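Local coordinates for Non-structural protein 5 (Modoc virus, PDB 2WA2) that probably methylates the cap of viral RNA, using S-adenosylmethionine as the methyl donor, at residues A[67-72]-A[219-224]; A[168-173]-A[191-196]. The protein carries 4 engineered substitutions. One frame throughout, in Å; residues are numbered along the deposited sequence.

Contact 1 of 2, residues A[67-72]-A[219-224]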
loop_
_atom_site.group_PDB
_atom_site.type_symbol
_atom_site.label_atom_id
_atom_site.label_comp_id
_atom_site.label_asym_id
_atom_site.label_seq_id
_atom_site.Cartn_x
_atom_site.Cartn_y
_atom_site.Cartn_z
ATOM N N GLY A 67 -4.159 -8.894 -4.162
ATOM C CA GLY A 67 -4.425 -8.002 -3.018
ATOM C C GLY A 67 -4.514 -8.805 -1.737
ATOM O O GLY A 67 -3.909 -8.454 -0.723
ATOM N N THR A 68 -5.258 -9.903 -1.795
ATOM C CA THR A 68 -5.399 -10.788 -0.648
ATOM C C THR A 68 -4.037 -11.322 -0.222
ATOM O O THR A 68 -3.693 -11.269 0.955
ATOM C CB THR A 68 -6.344 -11.958 -0.959
ATOM O OG1 THR A 68 -7.659 -11.437 -1.191
ATOM C CG2 THR A 68 -6.410 -12.961 0.196
ATOM N N ALA A 69 -3.267 -11.821 -1.191
ATOM C CA ALA A 69 -2.002 -12.463 -0.878
ATOM C C ALA A 69 -1.049 -11.477 -0.212
ATOM O O ALA A 69 -0.337 -11.839 0.708
ATOM C CB ALA A 69 -1.378 -13.038 -2.158
ATOM N N LYS A 70 -1.041 -10.226 -0.686
ATOM C CA LYS A 70 -0.130 -9.216 -0.153
ATOM C C LYS A 70 -0.499 -8.856 1.271
ATOM O O LYS A 70 0.377 -8.834 2.129
ATOM C CB LYS A 70 -0.103 -7.964 -1.039
ATOM C CG LYS A 70 0.709 -8.156 -2.328
ATOM C CD LYS A 70 0.419 -7.094 -3.413
ATOM C CE LYS A 70 0.648 -5.679 -2.955
ATOM N NZ LYS A 70 0.277 -4.704 -4.064
ATOM N N LEU A 71 -1.784 -8.608 1.536
ATOM C CA LEU A 71 -2.182 -8.223 2.911
ATOM C C LEU A 71 -1.957 -9.407 3.837
ATOM O O LEU A 71 -1.516 -9.214 4.962
ATOM C CB LEU A 71 -3.635 -7.769 3.003
ATOM C CG LEU A 71 -4.099 -7.262 4.373
ATOM C CD1 LEU A 71 -3.161 -6.189 4.915
ATOM C CD2 LEU A 71 -5.560 -6.796 4.345
ATOM N N ALA A 72 -2.251 -10.612 3.352
ATOM C CA ALA A 72 -2.049 -11.843 4.150
ATOM C C ALA A 72 -0.580 -12.023 4.544
ATOM O O ALA A 72 -0.273 -12.383 5.691
ATOM C CB ALA A 72 -2.599 -13.108 3.397
ATOM N N VAL A 219 6.917 -6.241 0.156
ATOM C CA VAL A 219 6.306 -7.563 0.073
ATOM C C VAL A 219 6.932 -8.276 -1.143
ATOM O O VAL A 219 6.929 -7.731 -2.248
ATOM C CB VAL A 219 4.779 -7.429 -0.067
ATOM C CG1 VAL A 219 4.120 -8.776 -0.002
ATOM C CG2 VAL A 219 4.237 -6.495 1.034
ATOM N N PRO A 220 7.520 -9.462 -0.938
ATOM C CA PRO A 220 8.196 -10.196 -2.025
ATOM C C PRO A 220 7.262 -10.679 -3.130
ATOM O O PRO A 220 7.730 -11.050 -4.217
ATOM C CB PRO A 220 8.861 -11.384 -1.303
ATOM C CG PRO A 220 8.107 -11.530 -0.032
ATOM C CD PRO A 220 7.669 -10.140 0.365
ATOM N N LEU A 221 5.964 -10.689 -2.835
ATOM C CA LEU A 221 4.912 -10.910 -3.824
ATOM C C LEU A 221 4.709 -9.741 -4.795
ATOM O O LEU A 221 4.093 -9.913 -5.851
ATOM C CB LEU A 221 3.585 -11.198 -3.122
ATOM C CG LEU A 221 3.496 -12.510 -2.331
ATOM C CD1 LEU A 221 2.322 -12.473 -1.393
ATOM C CD2 LEU A 221 3.268 -13.613 -3.285
ATOM N N SER A 222 5.164 -8.539 -4.431
ATOM C CA SER A 222 5.062 -7.415 -5.383
ATOM C C SER A 222 5.893 -7.716 -6.624
ATOM O O SER A 222 7.000 -8.248 -6.517
ATOM C CB SER A 222 5.561 -6.114 -4.769
ATOM O OG SER A 222 4.699 -5.668 -3.746
ATOM N N ARG A 223 5.378 -7.309 -7.788
ATOM C CA ARG A 223 6.088 -7.522 -9.055
ATOM C C ARG A 223 7.275 -6.570 -9.198
ATOM O O ARG A 223 7.309 -5.489 -8.601
ATOM C CB ARG A 223 5.145 -7.353 -10.237
ATOM C CG ARG A 223 4.022 -8.389 -10.310
ATOM C CD ARG A 223 3.396 -8.270 -11.691
ATOM N NE ARG A 223 2.206 -9.090 -11.856
ATOM C CZ ARG A 223 0.972 -8.602 -11.967
ATOM N NH1 ARG A 223 0.757 -7.291 -11.934
ATOM N NH2 ARG A 223 -0.052 -9.435 -12.113
ATOM N N ASN A 224 8.246 -6.955 -10.013
ATOM C CA ASN A 224 9.445 -6.129 -10.132
ATOM C C ASN A 224 9.164 -4.823 -10.869
ATOM O O ASN A 224 9.947 -3.885 -10.781
ATOM C CB ASN A 224 10.567 -6.875 -10.840
ATOM C CG ASN A 224 11.033 -8.130 -10.082
ATOM O OD1 ASN A 224 11.108 -8.148 -8.852
ATOM N ND2 ASN A 224 11.353 -9.181 -10.839
#
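Ala69 meets Leu221 through a single methyl group: CD1 of Leu221 lies 3.8 Å from Ala69 CB. The same methyl rests on the helix backbone, 3.4 Å from Ala69 O and 3.7 Å from Ala69 C, so one branch of the leucine touches both the side chain and the carbonyl group of Ala69. Its extended second torsion (chi2 164°) turns CD1 away from the leucine's own CA and out to the helix. Trp73, one turn further along helix 66-76, and Val42 also touch Leu221, and the leucine is buried.

The loop half of the contact is a type I beta turn, Val219 to Ser222, closed by the bond from Ser222 N to Val219 O at 2.9 Å. It lies between strands 215-217 and 229-232 at the antiparallel edge of the methyltransferase sheet. The turn thus sets Val219, Leu221 and Ser222 against helix 66-76, whose Gly67 touches the bound S-adenosylmethionine.

At Lys70 the contact is carried by the aliphatic chain. The Lys70 and Val219 side chains cross at about a right angle, with Lys70 CG 4.2 Å from Val219 CG1; CG also lies 4.3 Å from Leu221 CB. A bend at the third torsion (chi3 57°) then brings CE to 4.1 Å from Ser222 OG, a van der Waals approach. The polar ends of both residues share an acceptor just ahead of strand 229-232: Lys70 NZ forms a salt bridge with OE2 of Glu228, and Ser222 OG is hydrogen-bonded to that same oxygen. Lys70 and Glu228 probably correspond to members of the Lys-Asp-Lys-Glu tetrad of flavivirus methyltransferases, and the lysine side chain lies about 7 Å from the cofactor.

Contact 2 of 2, residues A[168-173]-A[191-196]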
loop_
_atom_site.group_PDB
_atom_site.type_symbol
_atom_site.label_atom_id
_atom_site.label_comp_id
_atom_site.label_asym_id
_atom_site.label_seq_id
_atom_site.Cartn_x
_atom_site.Cartn_y
_atom_site.Cartn_z
ATOM N N SER A 168 3.786 12.561 -6.460
ATOM C CA SER A 168 2.707 13.483 -6.063
ATOM C C SER A 168 1.518 12.735 -5.486
ATOM O O SER A 168 0.961 13.133 -4.455
ATOM C CB SER A 168 2.250 14.316 -7.285
ATOM O OG SER A 168 3.229 15.302 -7.511
ATOM N N ARG A 169 1.120 11.641 -6.142
ATOM C CA ARG A 169 0.007 10.847 -5.628
ATOM C C ARG A 169 0.342 10.192 -4.299
ATOM O O ARG A 169 -0.514 10.087 -3.419
ATOM C CB ARG A 169 -0.380 9.746 -6.615
ATOM C CG ARG A 169 -0.787 10.277 -7.961
ATOM C CD ARG A 169 -0.954 9.135 -8.893
ATOM N NE ARG A 169 -1.428 9.622 -10.180
ATOM C CZ ARG A 169 -1.637 8.860 -11.249
ATOM N NH1 ARG A 169 -1.445 7.539 -11.211
ATOM N NH2 ARG A 169 -2.057 9.439 -12.368
ATOM N N THR A 170 1.593 9.745 -4.161
ATOM C CA THR A 170 2.053 9.135 -2.915
ATOM C C THR A 170 1.976 10.136 -1.769
ATOM O O THR A 170 1.478 9.812 -0.700
ATOM C CB THR A 170 3.474 8.583 -3.068
ATOM O OG1 THR A 170 3.453 7.559 -4.078
ATOM C CG2 THR A 170 3.960 7.921 -1.735
ATOM N N LEU A 171 2.483 11.344 -2.015
ATOM C CA LEU A 171 2.431 12.423 -1.024
ATOM C C LEU A 171 1.022 12.730 -0.587
ATOM O O LEU A 171 0.769 12.928 0.605
ATOM C CB LEU A 171 3.126 13.673 -1.543
ATOM C CG LEU A 171 4.647 13.661 -1.586
ATOM C CD1 LEU A 171 5.114 15.031 -1.985
ATOM C CD2 LEU A 171 5.302 13.211 -0.210
ATOM N N THR A 172 0.098 12.782 -1.549
ATOM C CA THR A 172 -1.295 13.004 -1.229
ATOM C C THR A 172 -1.858 11.948 -0.296
ATOM O O THR A 172 -2.521 12.281 0.672
ATOM C CB THR A 172 -2.153 13.090 -2.523
ATOM O OG1 THR A 172 -1.741 14.251 -3.247
ATOM C CG2 THR A 172 -3.636 13.215 -2.183
ATOM N N VAL A 173 -1.602 10.679 -0.596
ATOM C CA VAL A 173 -2.026 9.567 0.283
ATOM C C VAL A 173 -1.436 9.700 1.694
ATOM O O VAL A 173 -2.161 9.601 2.685
ATOM C CB VAL A 173 -1.668 8.201 -0.323
ATOM C CG1 VAL A 173 -1.895 7.048 0.657
ATOM C CG2 VAL A 173 -2.476 7.965 -1.607
ATOM N N VAL A 191 -0.234 0.944 4.801
ATOM C CA VAL A 191 -0.469 1.972 3.787
ATOM C C VAL A 191 0.477 1.730 2.592
ATOM O O VAL A 191 1.703 1.719 2.759
ATOM C CB VAL A 191 -0.227 3.391 4.356
ATOM C CG1 VAL A 191 -0.450 4.422 3.266
ATOM C CG2 VAL A 191 -1.189 3.663 5.604
ATOM N N LYS A 192 -0.098 1.566 1.397
ATOM C CA LYS A 192 0.717 1.532 0.175
ATOM C C LYS A 192 1.508 2.829 -0.059
ATOM O O LYS A 192 0.959 3.940 0.031
ATOM C CB LYS A 192 -0.146 1.216 -1.044
ATOM C CG LYS A 192 0.681 0.927 -2.308
ATOM C CD LYS A 192 -0.221 0.526 -3.500
ATOM C CE LYS A 192 0.584 0.591 -4.775
ATOM N NZ LYS A 192 -0.141 -0.091 -5.910
ATOM N N VAL A 193 2.798 2.671 -0.377
ATOM C CA VAL A 193 3.651 3.791 -0.761
ATOM C C VAL A 193 4.129 3.484 -2.177
ATOM O O VAL A 193 5.062 2.722 -2.378
ATOM C CB VAL A 193 4.849 3.996 0.216
ATOM C CG1 VAL A 193 5.649 5.256 -0.145
ATOM C CG2 VAL A 193 4.351 4.095 1.684
ATOM N N LEU A 194 3.444 4.057 -3.165
ATOM C CA LEU A 194 3.678 3.675 -4.566
ATOM C C LEU A 194 5.099 3.995 -5.006
ATOM O O LEU A 194 5.747 3.182 -5.643
ATOM C CB LEU A 194 2.708 4.462 -5.464
ATOM C CG LEU A 194 2.930 4.282 -6.971
ATOM C CD1 LEU A 194 2.685 2.828 -7.349
ATOM C CD2 LEU A 194 1.982 5.268 -7.701
ATOM N N ASN A 195 5.546 5.216 -4.697
ATOM C CA ASN A 195 6.905 5.641 -5.024
ATOM C C ASN A 195 7.572 6.048 -3.726
ATOM O O ASN A 195 7.392 7.203 -3.286
ATOM C CB ASN A 195 6.872 6.847 -5.983
ATOM C CG ASN A 195 8.251 7.468 -6.236
ATOM O OD1 ASN A 195 9.229 7.185 -5.533
ATOM N ND2 ASN A 195 8.335 8.326 -7.256
ATOM N N PRO A 196 8.320 5.118 -3.102
ATOM C CA PRO A 196 8.973 5.392 -1.831
ATOM C C PRO A 196 10.386 5.971 -1.953
ATOM O O PRO A 196 10.957 6.299 -0.926
ATOM C CB PRO A 196 9.062 3.997 -1.199
ATOM C CG PRO A 196 9.314 3.106 -2.365
ATOM C CD PRO A 196 8.512 3.708 -3.517
#
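Thr170 OG1 accepts a hydrogen bond from the backbone N of Asn195 at 3.2 Å, with an N-H...O angle of 156°. The hydroxyl stands beside the threonine's own backbone N (chi1 -62°) and is also bonded to Glu166 O one turn earlier, so two partners hold it. Leu194 CB also lies 3.5 Å from this oxygen. The Asn195 side chain adds further ties: its ND2 is bonded to Ala163 O at the start of helix 163-183, and its OD1 to Ser198 N, just ahead of helix 199-212. Asn195 O, by contrast, is buried with no polar partner in the model; Thr170 CG2 lies 3.8 Å from it.

Helix 163-183 belongs to the beta-alpha-beta unit that runs from strand 151-154 through this helix into strand 188-193. The local helix and strand axes pass 8.9 Å apart and run nearly antiparallel, at 157°, as expected for a helix that links two parallel strands of a Rossmann-like sheet.

The remaining contacts are apolar. Thr170 CG2, anti to the backbone N, meets Val193 CG1 at 3.5 Å, the two side chains crossing at about a right angle. On the sheet side of the next turn, Val173 and Val191 slide past each other in opposite directions, CG1 to CG1 at 4.0 Å. Val201 of helix 199-212 also touches the Thr170 side chain.

Contact 2 is nested along the chain inside the loop closed by contact 1, and the centres of the two lie about 17 Å apart. Their nearest atoms are about 5 Å apart without touching. Contact 2 packs helix 163-183 on strand 188-193, the last of the parallel strands, beside antiparallel 229-232, whereas contact 1 joins helix 66-76 to the turn between the antiparallel strands 215-217 and 229-232. Glu228 connects them: its OE2 pairs with Lys70 of contact 1 and its OE1 with Lys192 of contact 2. Both lysine side chains lie within about 7 Å of S-adenosylmethionine, so each contact contributes a lysine near the cofactor, consistent with a shared active site.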